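Local coordinates for TsrD (Streptomyces laurentii, PDB 5X7L), which belongs to the SnoaL-like polyketide cyclase family of the NTF2 clan, small alpha+beta proteins whose curved sheet and helices enclose a pocket, at residues S59-D69 and R81-I92; S103-L111 and Q119-L127. All blocks are in the same frame, centred on the assembly; numbering follows the deposited sequence.

Contact 1 (S59-D69 and R81-I92)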
loop_
_atom_site.group_PDB
_atom_site.type_symbol
_atom_site.label_atom_id
_atom_site.label_comp_id
_atom_site.label_asym_id
_atom_site.label_seq_id
_atom_site.Cartn_x
_atom_site.Cartn_y
_atom_site.Cartn_z
ATOM N N SER B 59 16.454 -4.803 16.985
ATOM C CA SER B 59 17.352 -5.943 17.156
ATOM C C SER B 59 17.674 -6.676 15.850
ATOM O O SER B 59 18.704 -7.346 15.763
ATOM C CB SER B 59 16.758 -6.931 18.163
ATOM O OG SER B 59 15.567 -7.515 17.669
ATOM N N THR B 60 16.812 -6.554 14.842
ATOM C CA THR B 60 16.977 -7.327 13.607
ATOM C C THR B 60 17.449 -6.504 12.404
ATOM O O THR B 60 17.785 -7.069 11.362
ATOM C CB THR B 60 15.668 -8.043 13.227
ATOM O OG1 THR B 60 14.636 -7.074 13.009
ATOM C CG2 THR B 60 15.244 -9.006 14.331
ATOM N N VAL B 61 17.464 -5.181 12.549
ATOM C CA VAL B 61 17.890 -4.287 11.480
ATOM C C VAL B 61 18.939 -3.314 12.005
ATOM O O VAL B 61 18.748 -2.685 13.044
ATOM C CB VAL B 61 16.704 -3.492 10.899
ATOM C CG1 VAL B 61 17.177 -2.506 9.833
ATOM C CG2 VAL B 61 15.667 -4.439 10.320
ATOM N N GLU B 62 20.055 -3.212 11.292
ATOM C CA GLU B 62 21.050 -2.179 11.559
ATOM C C GLU B 62 20.874 -1.040 10.561
ATOM O O GLU B 62 20.406 -1.256 9.446
ATOM C CB GLU B 62 22.463 -2.755 11.487
ATOM C CG GLU B 62 22.805 -3.605 12.705
ATOM C CD GLU B 62 24.161 -4.284 12.623
ATOM O OE1 GLU B 62 24.865 -4.127 11.604
ATOM O OE2 GLU B 62 24.521 -4.991 13.587
ATOM N N ASP B 63 21.253 0.170 10.971
ATOM C CA ASP B 63 21.117 1.361 10.129
ATOM C C ASP B 63 19.684 1.527 9.626
ATOM O O ASP B 63 19.453 1.872 8.470
ATOM C CB ASP B 63 22.094 1.304 8.945
ATOM C CG ASP B 63 22.145 2.605 8.164
ATOM O OD1 ASP B 63 22.082 3.683 8.793
ATOM O OD2 ASP B 63 22.228 2.554 6.921
ATOM N N LEU B 64 18.721 1.276 10.506
ATOM C CA LEU B 64 17.318 1.386 10.142
ATOM C C LEU B 64 16.993 2.819 9.741
ATOM O O LEU B 64 17.377 3.770 10.429
ATOM C CB LEU B 64 16.426 0.945 11.304
ATOM C CG LEU B 64 14.925 0.822 11.015
ATOM C CD1 LEU B 64 14.307 -0.225 11.923
ATOM C CD2 LEU B 64 14.200 2.155 11.176
ATOM N N SER B 65 16.292 2.968 8.624
ATOM C CA SER B 65 15.778 4.266 8.214
ATOM C C SER B 65 14.336 4.141 7.751
ATOM O O SER B 65 14.009 3.295 6.918
ATOM C CB SER B 65 16.633 4.867 7.097
ATOM O OG SER B 65 16.108 6.115 6.674
ATOM N N LEU B 66 13.482 4.994 8.304
ATOM C CA LEU B 66 12.088 5.081 7.896
ATOM C C LEU B 66 11.813 6.528 7.545
ATOM O O LEU B 66 11.941 7.413 8.396
ATOM C CB LEU B 66 11.157 4.610 9.017
ATOM C CG LEU B 66 9.665 4.533 8.672
ATOM C CD1 LEU B 66 9.410 3.476 7.606
ATOM C CD2 LEU B 66 8.842 4.254 9.921
ATOM N N THR B 67 11.465 6.773 6.287
ATOM C CA THR B 67 11.251 8.134 5.819
ATOM C C THR B 67 9.878 8.284 5.180
ATOM O O THR B 67 9.308 7.326 4.650
ATOM C CB THR B 67 12.346 8.568 4.830
ATOM O OG1 THR B 67 12.411 7.635 3.750
ATOM C CG2 THR B 67 13.702 8.633 5.531
ATOM N N LEU B 68 9.354 9.501 5.266
ATOM C CA LEU B 68 8.020 9.820 4.790
ATOM C C LEU B 68 8.074 10.399 3.380
ATOM O O LEU B 68 8.634 11.473 3.161
ATOM C CB LEU B 68 7.357 10.807 5.749
ATOM C CG LEU B 68 5.895 11.155 5.480
ATOM C CD1 LEU B 68 5.003 9.931 5.566
ATOM C CD2 LEU B 68 5.449 12.212 6.475
ATOM N N ASP B 69 7.499 9.671 2.430
ATOM C CA ASP B 69 7.470 10.095 1.031
ATOM C C ASP B 69 6.262 10.962 0.715
ATOM O O ASP B 69 6.344 11.869 -0.109
ATOM C CB ASP B 69 7.470 8.876 0.111
ATOM C CG ASP B 69 8.722 8.045 0.254
ATOM O OD1 ASP B 69 9.827 8.603 0.094
ATOM O OD2 ASP B 69 8.601 6.833 0.529
ATOM N N ARG B 81 2.814 7.266 2.965
ATOM C CA ARG B 81 3.650 6.472 2.075
ATOM C C ARG B 81 5.088 6.643 2.536
ATOM O O ARG B 81 5.566 7.772 2.673
ATOM C CB ARG B 81 3.497 6.911 0.619
ATOM C CG ARG B 81 4.354 6.095 -0.337
ATOM C CD ARG B 81 3.966 6.273 -1.789
ATOM N NE ARG B 81 4.194 7.627 -2.288
ATOM C CZ ARG B 81 5.356 8.080 -2.758
ATOM N NH1 ARG B 81 6.432 7.298 -2.775
ATOM N NH2 ARG B 81 5.446 9.326 -3.209
HETATM N N MSE B 82 5.775 5.529 2.780
HETATM C CA MSE B 82 7.091 5.555 3.410
HETATM C C MSE B 82 8.064 4.629 2.714
HETATM O O MSE B 82 7.670 3.746 1.944
HETATM C CB MSE B 82 6.968 5.167 4.888
HETATM C CG MSE B 82 6.187 6.205 5.688
HETATM SE SE MSE B 82 5.802 5.642 7.516
HETATM C CE MSE B 82 4.324 4.442 7.109
ATOM N N THR B 83 9.346 4.856 2.991
ATOM C CA THR B 83 10.431 3.996 2.540
ATOM C C THR B 83 11.157 3.466 3.774
ATOM O O THR B 83 11.508 4.233 4.673
ATOM C CB THR B 83 11.409 4.756 1.625
ATOM O OG1 THR B 83 10.718 5.176 0.445
ATOM C CG2 THR B 83 12.574 3.865 1.219
ATOM N N PHE B 84 11.380 2.156 3.796
ATOM C CA PHE B 84 11.946 1.445 4.938
ATOM C C PHE B 84 13.211 0.737 4.474
ATOM O O PHE B 84 13.162 -0.080 3.550
ATOM C CB PHE B 84 10.905 0.450 5.456
ATOM C CG PHE B 84 11.361 -0.406 6.603
ATOM C CD1 PHE B 84 11.886 0.158 7.755
ATOM C CD2 PHE B 84 11.196 -1.784 6.552
ATOM C CE1 PHE B 84 12.272 -0.642 8.818
ATOM C CE2 PHE B 84 11.578 -2.588 7.611
ATOM C CZ PHE B 84 12.119 -2.017 8.744
ATOM N N SER B 85 14.344 1.066 5.088
ATOM C CA SER B 85 15.623 0.513 4.651
ATOM C C SER B 85 16.523 0.200 5.836
ATOM O O SER B 85 16.284 0.653 6.956
ATOM C CB SER B 85 16.335 1.477 3.697
ATOM O OG SER B 85 16.687 2.682 4.353
ATOM N N GLY B 86 17.573 -0.566 5.566
ATOM C CA GLY B 86 18.528 -0.951 6.591
ATOM C C GLY B 86 19.324 -2.157 6.158
ATOM O O GLY B 86 19.334 -2.512 4.978
ATOM N N ARG B 87 19.997 -2.779 7.119
ATOM C CA ARG B 87 20.720 -4.019 6.886
ATOM C C ARG B 87 20.140 -5.095 7.790
ATOM O O ARG B 87 20.036 -4.900 9.000
ATOM C CB ARG B 87 22.219 -3.865 7.155
ATOM C CG ARG B 87 23.008 -5.104 6.757
ATOM C CD ARG B 87 24.503 -4.939 6.961
ATOM N NE ARG B 87 25.080 -3.904 6.107
ATOM C CZ ARG B 87 25.409 -4.062 4.827
ATOM N NH1 ARG B 87 25.214 -5.225 4.209
ATOM N NH2 ARG B 87 25.941 -3.044 4.157
ATOM N N GLN B 88 19.767 -6.225 7.201
ATOM C CA GLN B 88 19.184 -7.318 7.970
ATOM C C GLN B 88 20.247 -8.077 8.757
ATOM O O GLN B 88 21.150 -8.665 8.166
ATOM C CB GLN B 88 18.450 -8.303 7.064
ATOM C CG GLN B 88 17.876 -9.467 7.857
ATOM C CD GLN B 88 17.313 -10.580 6.999
ATOM O OE1 GLN B 88 17.766 -10.808 5.873
ATOM N NE2 GLN B 88 16.336 -11.303 7.541
ATOM N N VAL B 89 20.119 -8.087 10.082
ATOM C CA VAL B 89 21.038 -8.849 10.934
ATOM C C VAL B 89 20.324 -9.875 11.825
ATOM O O VAL B 89 20.974 -10.615 12.560
ATOM C CB VAL B 89 21.903 -7.913 11.810
ATOM C CG1 VAL B 89 22.756 -7.008 10.924
ATOM C CG2 VAL B 89 21.042 -7.096 12.769
ATOM N N GLY B 90 18.996 -9.915 11.755
ATOM C CA GLY B 90 18.205 -10.923 12.453
ATOM C C GLY B 90 17.062 -11.367 11.561
ATOM O O GLY B 90 16.856 -10.788 10.496
ATOM N N PRO B 91 16.310 -12.400 11.979
ATOM C CA PRO B 91 15.192 -12.875 11.160
ATOM C C PRO B 91 14.136 -11.797 10.954
ATOM O O PRO B 91 13.790 -11.085 11.899
ATOM C CB PRO B 91 14.619 -14.039 11.978
ATOM C CG PRO B 91 15.724 -14.452 12.889
ATOM C CD PRO B 91 16.466 -13.192 13.210
ATOM N N ILE B 92 13.647 -11.675 9.726
ATOM C CA ILE B 92 12.595 -10.720 9.397
ATOM C C ILE B 92 11.472 -11.448 8.672
ATOM O O ILE B 92 11.668 -11.931 7.558
ATOM C CB ILE B 92 13.112 -9.574 8.502
ATOM C CG1 ILE B 92 14.137 -8.721 9.256
ATOM C CG2 ILE B 92 11.947 -8.712 8.017
ATOM C CD1 ILE B 92 14.830 -7.685 8.394
HETATM O O HOH W 1 12.245 -8.478 12.388
HETATM O O HOH W 2 19.094 2.635 5.880
HETATM O O HOH W 3 14.400 4.801 4.340
HETATM O O HOH W 4 7.313 4.913 -1.325
#
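Residues 64-69 run antiparallel to strand 81-88 at 153°, and a beta bulge between Glu62 and Ser65 shifts the pairing by one residue where the chain turns a corner. Ser65 with Ser85 and Thr67 with Thr83 are hydrogen-bonded pairs; beyond the bulge, Glu62 and Arg87 exchange two backbone bonds. Thr60 O takes Val89 N (2.8 Å) and Gly90 N (3.1 Å), both from the same face of its carbonyl plane, which ties the last turn of helix 47-60 to the loop after strand 77-88. Gly86 sits close against the bulge, its CA 3.8 Å from Val61 CG1.

Leu64, Leu66, Leu68, Met82 (selenomethionine) and Phe84 form the apolar side. Phe84 CG lies anti to the backbone N (chi1 178°), which swings the ring toward Leu64, and Leu64 CD1 meets CE1 in the ring plane at 3.7 Å. Leu66 CD1 touches both Phe84 CB and Met82 CB, each at 4.0 Å. On the other side Thr67 and Thr83 lie alongside each other, and Thr83 OG1 donates to the syn lone pair of Asp69 OD2 at 2.7 Å. The Arg81 guanidinium lays one face on Asp69 CB, 3.4 Å from NH1; its salt bridge to Asp69 OD2 is long and well out of plane, so it acts through charge, while a water joins NH1 to that oxygen. Another water links Ser65 OG, Thr83 O and Ser85 OG.

This is the first beta hairpin of the NTF2-like sheet: helix 6-22 packs on Leu66 and Leu68 through Leu17, and Trp57 of helix 47-60 meets the Phe84 ring edge-to-face. Strand 101-113 bonds to the other edge of strand 81-88, and Arg81 makes a cation-pi contact with Trp121 of the second subunit.

Contact 2 (S103-L111 and Q119-L127). With IPA (isopropyl alcohol), chain G.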
loop_
_atom_site.group_PDB
_atom_site.type_symbol
_atom_site.label_atom_id
_atom_site.label_comp_id
_atom_site.label_asym_id
_atom_site.label_seq_id
_atom_site.Cartn_x
_atom_site.Cartn_y
_atom_site.Cartn_z
ATOM N N SER B 103 15.728 -2.004 0.850
ATOM C CA SER B 103 14.953 -0.775 0.835
ATOM C C SER B 103 13.637 -1.093 0.153
ATOM O O SER B 103 13.628 -1.501 -1.011
ATOM C CB SER B 103 15.689 0.342 0.098
ATOM O OG SER B 103 14.921 1.534 0.129
ATOM N N VAL B 104 12.536 -0.937 0.884
ATOM C CA VAL B 104 11.213 -1.244 0.346
ATOM C C VAL B 104 10.210 -0.157 0.683
ATOM O O VAL B 104 10.343 0.556 1.680
ATOM C CB VAL B 104 10.669 -2.599 0.861
ATOM C CG1 VAL B 104 11.512 -3.744 0.327
ATOM C CG2 VAL B 104 10.605 -2.628 2.383
ATOM N N GLY B 105 9.187 -0.055 -0.154
ATOM C CA GLY B 105 8.111 0.885 0.076
ATOM C C GLY B 105 6.972 0.264 0.857
ATOM O O GLY B 105 6.764 -0.957 0.849
ATOM N N LEU B 106 6.227 1.121 1.543
ATOM C CA LEU B 106 5.013 0.708 2.229
ATOM C C LEU B 106 4.046 1.879 2.241
ATOM O O LEU B 106 4.451 3.037 2.081
ATOM C CB LEU B 106 5.322 0.234 3.655
ATOM C CG LEU B 106 5.935 1.277 4.601
ATOM C CD1 LEU B 106 5.466 1.084 6.039
ATOM C CD2 LEU B 106 7.456 1.318 4.526
ATOM N N ILE B 107 2.768 1.563 2.401
ATOM C CA ILE B 107 1.747 2.574 2.621
ATOM C C ILE B 107 0.906 2.131 3.810
ATOM O O ILE B 107 0.373 1.021 3.815
ATOM C CB ILE B 107 0.848 2.786 1.386
ATOM C CG1 ILE B 107 1.690 3.190 0.171
ATOM C CG2 ILE B 107 -0.215 3.834 1.692
ATOM C CD1 ILE B 107 0.923 3.214 -1.137
ATOM N N ASP B 108 0.809 3.001 4.817
ATOM C CA ASP B 108 -0.041 2.780 5.987
ATOM C C ASP B 108 -1.209 3.750 5.963
ATOM O O ASP B 108 -1.017 4.948 5.748
ATOM C CB ASP B 108 0.726 3.021 7.293
ATOM C CG ASP B 108 1.765 1.959 7.589
ATOM O OD1 ASP B 108 1.888 0.974 6.835
ATOM O OD2 ASP B 108 2.471 2.123 8.603
ATOM N N ILE B 109 -2.408 3.230 6.204
ATOM C CA ILE B 109 -3.582 4.058 6.439
ATOM C C ILE B 109 -3.932 3.938 7.912
ATOM O O ILE B 109 -4.199 2.841 8.393
ATOM C CB ILE B 109 -4.779 3.623 5.577
ATOM C CG1 ILE B 109 -4.408 3.682 4.092
ATOM C CG2 ILE B 109 -5.992 4.495 5.880
ATOM C CD1 ILE B 109 -5.473 3.143 3.166
ATOM N N PHE B 110 -3.921 5.064 8.622
ATOM C CA PHE B 110 -4.245 5.096 10.043
ATOM C C PHE B 110 -5.628 5.680 10.284
ATOM O O PHE B 110 -6.014 6.666 9.655
ATOM C CB PHE B 110 -3.243 5.950 10.814
ATOM C CG PHE B 110 -1.841 5.422 10.808
ATOM C CD1 PHE B 110 -1.480 4.358 11.622
ATOM C CD2 PHE B 110 -0.868 6.014 10.015
ATOM C CE1 PHE B 110 -0.178 3.882 11.633
ATOM C CE2 PHE B 110 0.435 5.539 10.020
ATOM C CZ PHE B 110 0.779 4.475 10.833
ATOM N N LEU B 111 -6.353 5.066 11.215
ATOM C CA LEU B 111 -7.587 5.618 11.760
ATOM C C LEU B 111 -7.259 6.415 13.018
ATOM O O LEU B 111 -6.584 5.912 13.916
ATOM C CB LEU B 111 -8.567 4.491 12.095
ATOM C CG LEU B 111 -9.902 4.873 12.740
ATOM C CD1 LEU B 111 -10.763 5.678 11.779
ATOM C CD2 LEU B 111 -10.634 3.620 13.210
ATOM N N GLN B 119 -5.630 2.331 14.834
ATOM C CA GLN B 119 -5.722 1.147 14.009
ATOM C C GLN B 119 -5.085 1.468 12.660
ATOM O O GLN B 119 -5.010 2.636 12.287
ATOM C CB GLN B 119 -7.202 0.771 13.891
ATOM C CG GLN B 119 -7.615 -0.019 12.690
ATOM C CD GLN B 119 -9.066 -0.447 12.743
ATOM O OE1 GLN B 119 -9.891 0.105 13.485
ATOM N NE2 GLN B 119 -9.385 -1.448 11.955
ATOM N N HIS B 120 -4.608 0.454 11.940
ATOM C CA HIS B 120 -4.076 0.676 10.596
ATOM C C HIS B 120 -4.437 -0.440 9.633
ATOM O O HIS B 120 -4.778 -1.552 10.038
ATOM C CB HIS B 120 -2.551 0.852 10.613
ATOM C CG HIS B 120 -1.795 -0.410 10.894
ATOM N ND1 HIS B 120 -1.352 -0.740 12.155
ATOM C CD2 HIS B 120 -1.404 -1.419 10.080
ATOM C CE1 HIS B 120 -0.720 -1.900 12.107
ATOM N NE2 HIS B 120 -0.743 -2.335 10.861
ATOM N N TRP B 121 -4.348 -0.100 8.350
ATOM C CA TRP B 121 -4.392 -1.034 7.234
ATOM C C TRP B 121 -3.178 -0.687 6.394
ATOM O O TRP B 121 -2.911 0.489 6.162
ATOM C CB TRP B 121 -5.653 -0.855 6.392
ATOM C CG TRP B 121 -6.940 -0.955 7.139
ATOM C CD1 TRP B 121 -7.746 -2.052 7.238
ATOM C CD2 TRP B 121 -7.585 0.088 7.885
ATOM N NE1 TRP B 121 -8.852 -1.758 7.999
ATOM C CE2 TRP B 121 -8.779 -0.452 8.407
ATOM C CE3 TRP B 121 -7.271 1.427 8.157
ATOM C CZ2 TRP B 121 -9.660 0.296 9.186
ATOM C CZ3 TRP B 121 -8.148 2.169 8.934
ATOM C CH2 TRP B 121 -9.330 1.600 9.438
ATOM N N ASP B 122 -2.441 -1.680 5.922
ATOM C CA ASP B 122 -1.199 -1.379 5.223
ATOM C C ASP B 122 -0.920 -2.334 4.078
ATOM O O ASP B 122 -1.517 -3.408 3.985
ATOM C CB ASP B 122 -0.028 -1.406 6.204
ATOM C CG ASP B 122 0.274 -2.798 6.701
ATOM O OD1 ASP B 122 -0.563 -3.361 7.436
ATOM O OD2 ASP B 122 1.346 -3.331 6.357
ATOM N N GLU B 123 -0.017 -1.906 3.200
ATOM C CA GLU B 123 0.631 -2.791 2.243
ATOM C C GLU B 123 2.109 -2.424 2.189
ATOM O O GLU B 123 2.467 -1.244 2.186
ATOM C CB GLU B 123 0.021 -2.675 0.846
ATOM C CG GLU B 123 -1.459 -3.012 0.741
ATOM C CD GLU B 123 -1.793 -4.470 1.009
ATOM O OE1 GLU B 123 -0.885 -5.321 1.104
ATOM O OE2 GLU B 123 -2.997 -4.763 1.124
HETATM N N MSE B 124 2.961 -3.444 2.162
HETATM C CA MSE B 124 4.410 -3.278 2.046
HETATM C C MSE B 124 4.880 -4.171 0.920
HETATM O O MSE B 124 4.276 -5.216 0.665
HETATM C CB MSE B 124 5.106 -3.641 3.370
HETATM C CG MSE B 124 6.632 -3.731 3.264
HETATM SE SE MSE B 124 7.518 -4.214 4.948
HETATM C CE MSE B 124 7.518 -2.391 5.598
ATOM N N ASP B 125 5.955 -3.774 0.245
ATOM C CA ASP B 125 6.535 -4.585 -0.827
ATOM C C ASP B 125 7.306 -5.784 -0.255
ATOM O O ASP B 125 8.540 -5.827 -0.295
ATOM C CB ASP B 125 7.443 -3.711 -1.698
ATOM C CG ASP B 125 8.024 -4.450 -2.892
ATOM O OD1 ASP B 125 7.525 -5.544 -3.236
ATOM O OD2 ASP B 125 8.988 -3.923 -3.486
ATOM N N LEU B 126 6.569 -6.756 0.278
ATOM C CA LEU B 126 7.194 -7.930 0.882
ATOM C C LEU B 126 7.855 -8.829 -0.154
ATOM O O LEU B 126 8.859 -9.473 0.141
ATOM C CB LEU B 126 6.182 -8.735 1.700
ATOM C CG LEU B 126 5.625 -8.032 2.940
ATOM C CD1 LEU B 126 4.732 -8.984 3.720
ATOM C CD2 LEU B 126 6.736 -7.501 3.831
ATOM N N LEU B 127 7.309 -8.877 -1.366
ATOM C CA LEU B 127 7.951 -9.641 -2.433
ATOM C C LEU B 127 9.341 -9.069 -2.712
ATOM O O LEU B 127 10.316 -9.812 -2.832
ATOM C CB LEU B 127 7.103 -9.634 -3.709
ATOM C CG LEU B 127 7.667 -10.457 -4.876
ATOM C CD1 LEU B 127 7.800 -11.934 -4.517
ATOM C CD2 LEU B 127 6.799 -10.288 -6.113
HETATM C C1 IPA G . 1.864 0.501 11.351
HETATM C C2 IPA G . 3.065 -0.329 10.918
HETATM C C3 IPA G . 2.616 -1.672 10.356
HETATM O O2 IPA G . 3.792 0.373 9.915
HETATM O O HOH W 5 9.614 -1.394 -2.711
HETATM O O HOH W 6 3.456 -1.491 6.289
#
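His120 CG stands between its own backbone N and carbonyl carbon (chi1 72°), while Phe110 CG lies beside the backbone N (chi1 -64°); with these torsions Phe110 CD1 comes 3.8 Å from His120 CB, and both rings border an isopropyl alcohol molecule. Its C1 sits 3.5 Å above the imidazole, over the ring centre, and its O2 donates to Asp108 OD2 at 2.6 Å. Asp108 and Asp122 point the same way with their carboxylates almost perpendicular (87°). OD1 of Asp108 and OD2 of Asp122 are 4.4 Å apart, and a water donating to both probably eases their repulsion. His120 ND1 is hydrogen-bonded to Tyr36.

This is the last hairpin of the four-stranded antiparallel sheet, whose concave side faces the pocket in NTF2-like folds; Leu106, Asp108, Phe110, His120, Asp122 and Met124 share the face on which the alcohol lies. Met124, a selenomethionine whose chain bends at its end, sets its CE 3.9 Å from Leu106 CD2. The other face carries Ile107, Ile109, Trp121 and Glu123, among others. Ile109 O approaches the indole edge, 3.4 Å from Trp121 CE3, and Ile109 CG2 reaches the same carbon at 4.0 Å. Glu123 packs on Gly105 of the second subunit. Past the strand, Asp125 N bonds to Gly105 O, and its side chain N-caps helix 126-132 through Gly128 N.

Overall arrangement
After helix 6-22 and helix 47-60, the chain enters strand 61-74, turns back along strand 77-88, and contact 1 closes this first hairpin. The chain then passes through a loop into strand 101-113, and contact 2 closes the second hairpin with strand 116-124 before helix 126-132. The two contacts follow in series, neither nested nor crossed. Strands 77-88 and 101-113 join them into one sheet: Phe84 N lies 2.8 Å from Val104 O, and Met82 N 2.9 Å from Leu106 O, probable hydrogen bonds. Contact 1 ties the sheet to helices 6-22 and 47-60, contact 2 to helix 126-132; the second subunit meets contact 2 over many residues and contact 1 through Arg81.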